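PDB 2GK3: putative cytoplasmic protein from Salmonella typhimurium, which is of unknown function but assembles into hexamers and probably has a fold like that of class I glutamine amidotransferases. Local coordinates for the interface of chains A and B. Sequence-based numbering; all coordinates share one arbitrary frame. Chains: chain A/B, putative cytoplasmic protein.

The interface of chains A and B. Residues chain A 93, 97-98, 101; chain B 127, 158, 160, 230.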
ATOM      1  N   LEU A  93     -16.093  13.520  -7.256  1.00 32.11           N
ATOM      2  CA  LEU A  93     -16.085  12.048  -7.348  1.00 31.79           C
ATOM      3  C   LEU A  93     -16.573  11.403  -6.047  1.00 31.78           C
ATOM      4  O   LEU A  93     -15.883  10.573  -5.444  1.00 30.94           O
ATOM      5  CB  LEU A  93     -14.680  11.518  -7.722  1.00 30.71           C
ATOM      6  CG  LEU A  93     -14.008  12.086  -8.978  1.00 30.55           C
ATOM      7  CD1 LEU A  93     -12.547  11.677  -9.025  1.00 29.01           C
ATOM      8  CD2 LEU A  93     -14.743  11.690 -10.278  1.00 29.42           C
ATOM      9  N   THR A  97     -21.048   8.580  -7.547  1.00 36.83           N
ATOM     10  CA  THR A  97     -20.513   8.866  -8.871  1.00 36.43           C
ATOM     11  C   THR A  97     -19.459   7.834  -9.248  1.00 36.92           C
ATOM     12  O   THR A  97     -19.599   7.127 -10.255  1.00 36.64           O
ATOM     13  CB  THR A  97     -19.906  10.291  -8.918  1.00 36.16           C
ATOM     14  OG1 THR A  97     -20.965  11.235  -8.794  1.00 34.63           O
ATOM     15  CG2 THR A  97     -19.146  10.563 -10.226  1.00 35.67           C
ATOM     16  N   PHE A  98     -18.409   7.750  -8.427  1.00 37.07           N
ATOM     17  CA  PHE A  98     -17.242   6.952  -8.786  1.00 36.69           C
ATOM     18  C   PHE A  98     -17.471   5.441  -8.690  1.00 37.13           C
ATOM     19  O   PHE A  98     -16.943   4.689  -9.505  1.00 36.21           O
ATOM     20  CB  PHE A  98     -15.988   7.377  -8.011  1.00 36.14           C
ATOM     21  CG  PHE A  98     -14.724   6.900  -8.644  1.00 34.78           C
ATOM     22  CD1 PHE A  98     -14.222   7.528  -9.781  1.00 33.87           C
ATOM     23  CD2 PHE A  98     -14.052   5.795  -8.140  1.00 34.56           C
ATOM     24  CE1 PHE A  98     -13.045   7.073 -10.395  1.00 34.78           C
ATOM     25  CE2 PHE A  98     -12.860   5.327  -8.756  1.00 34.65           C
ATOM     26  CZ  PHE A  98     -12.368   5.962  -9.877  1.00 33.86           C
ATOM     27  N   LEU A 101     -22.016   4.521  -9.948  1.00 46.86           N
ATOM     28  CA  LEU A 101     -22.288   4.764 -11.372  1.00 47.69           C
ATOM     29  C   LEU A 101     -23.606   5.498 -11.609  1.00 48.01           C
ATOM     30  O   LEU A 101     -24.235   5.370 -12.664  1.00 48.05           O
ATOM     31  CB  LEU A 101     -22.187   3.466 -12.191  1.00 47.92           C
ATOM     32  CG  LEU A 101     -20.977   2.547 -11.904  1.00 49.27           C
ATOM     33  CD1 LEU A 101     -20.921   1.382 -12.887  1.00 49.22           C
ATOM     34  CD2 LEU A 101     -19.601   3.288 -11.823  1.00 49.43           C
TER
ATOM     35  N   TYR B 127      -8.650   7.567 -17.373  1.00 28.36           N
ATOM     36  CA  TYR B 127      -7.682   8.082 -16.404  1.00 28.21           C
ATOM     37  C   TYR B 127      -6.252   7.745 -16.827  1.00 28.40           C
ATOM     38  O   TYR B 127      -5.312   8.475 -16.486  1.00 28.82           O
ATOM     39  CB  TYR B 127      -7.985   7.545 -15.009  1.00 28.14           C
ATOM     40  CG  TYR B 127      -9.121   8.255 -14.277  1.00 28.90           C
ATOM     41  CD1 TYR B 127     -10.094   9.010 -14.978  1.00 29.06           C
ATOM     42  CD2 TYR B 127      -9.229   8.174 -12.881  1.00 27.11           C
ATOM     43  CE1 TYR B 127     -11.121   9.670 -14.295  1.00 25.68           C
ATOM     44  CE2 TYR B 127     -10.243   8.827 -12.200  1.00 24.77           C
ATOM     45  CZ  TYR B 127     -11.196   9.566 -12.912  1.00 27.08           C
ATOM     46  OH  TYR B 127     -12.210  10.218 -12.219  1.00 27.11           O
ATOM     47  N   ARG B 158      -8.423  15.700 -17.282  1.00 28.21           N
ATOM     48  CA  ARG B 158      -9.782  15.291 -17.016  1.00 28.08           C
ATOM     49  C   ARG B 158     -10.714  16.491 -16.903  1.00 28.88           C
ATOM     50  O   ARG B 158     -10.384  17.512 -16.281  1.00 28.93           O
ATOM     51  CB  ARG B 158      -9.893  14.486 -15.730  1.00 27.64           C
ATOM     52  CG  ARG B 158      -9.053  13.224 -15.640  1.00 27.23           C
ATOM     53  CD  ARG B 158      -9.102  12.768 -14.204  1.00 25.69           C
ATOM     54  NE  ARG B 158      -8.387  13.683 -13.327  1.00 25.28           N
ATOM     55  CZ  ARG B 158      -8.827  14.104 -12.142  1.00 24.96           C
ATOM     56  NH1 ARG B 158     -10.010  13.715 -11.674  1.00 23.60           N
ATOM     57  NH2 ARG B 158      -8.075  14.931 -11.419  1.00 23.75           N
ATOM     58  N   GLU B 160     -14.365  16.508 -15.319  1.00 29.04           N
ATOM     59  CA  GLU B 160     -15.271  15.641 -14.584  1.00 30.03           C
ATOM     60  C   GLU B 160     -16.703  16.197 -14.641  1.00 30.42           C
ATOM     61  O   GLU B 160     -16.963  17.342 -14.267  1.00 29.88           O
ATOM     62  CB  GLU B 160     -14.779  15.444 -13.132  1.00 29.60           C
ATOM     63  CG  GLU B 160     -13.398  14.743 -13.005  1.00 29.85           C
ATOM     64  CD  GLU B 160     -13.442  13.216 -13.245  1.00 30.99           C
ATOM     65  OE1 GLU B 160     -14.539  12.669 -13.548  1.00 31.98           O
ATOM     66  OE2 GLU B 160     -12.376  12.560 -13.118  1.00 26.71           O
ATOM     67  N   HIS B 230     -16.479   4.943 -15.277  1.00 35.40           N
ATOM     68  CA  HIS B 230     -17.728   5.666 -14.988  1.00 35.05           C
ATOM     69  C   HIS B 230     -18.035   6.806 -15.971  1.00 34.63           C
ATOM     70  O   HIS B 230     -19.138   7.339 -15.985  1.00 34.77           O
ATOM     71  CB  HIS B 230     -17.740   6.152 -13.530  1.00 34.54           C
ATOM     72  CG  HIS B 230     -17.038   7.454 -13.328  1.00 35.02           C
ATOM     73  ND1 HIS B 230     -15.664   7.569 -13.354  1.00 34.49           N
ATOM     74  CD2 HIS B 230     -17.520   8.703 -13.108  1.00 34.78           C
ATOM     75  CE1 HIS B 230     -15.330   8.832 -13.159  1.00 35.41           C
ATOM     76  NE2 HIS B 230     -16.437   9.542 -13.005  1.00 36.11           N
TER
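B:His230 offers one face of its imidazole to side chains from chain A. The CD1–CE1 edge of A:Phe98 leans over the ND1–CE1 side of that face, edge-to-face, with the planes 60° apart and A:Phe98 CD1 3.8 Å from B:His230 CE1. With CG anti to the backbone N (chi1 -162°), the phenyl ring, flat and with an edge to offer, reaches away from the short helix 95-98 towards chain B. On the same side of the imidazole plane, but beyond its rim, the methyl CG2 of A:Thr97 lies 3.8 Å from B:His230 CD2, and CD2 of A:Leu93 lies off the CE1–NE2 edge. A:Leu101 CD2 instead packs against the histidine's CB. A flat aromatic histidine suits this place, since its face receives a ring edge while methyls pack around its rim.

Further along, A:Leu93 meets B:Tyr127 head-on; its branched, apolar end sets both methyls against the phenol oxygen from one side, at equal distance. B:Tyr127 CE2 touches the CE1 corner of A:Phe98 at 3.8 Å. The same leucine crosses the B:Glu160 carboxylate at about a right angle, CD2 lying 3.4 Å from OE1.

Polar bonds within chain B brace this surface. Tyrosine suits its place by joining an apolar ring to a donating hydroxyl: B:Glu160 OE2 accepts from B:Tyr127 OH (2.5 Å) on its syn side, 27° out of the carboxylate plane. Its anti lone pair takes B:Arg158 NH1 at 3.0 Å, a salt bridge nearly in the guanidinium plane. The arginine's CD rests over the rim of one tyrosine face and may limit the ring's rotation. The arginine probably offsets much of the carboxylate's charge and the tyrosine helps hold it, perhaps making it tolerable beside leucine.

This mainly apolar patch helps join two copies of the protein and probably contributes to the hexamer.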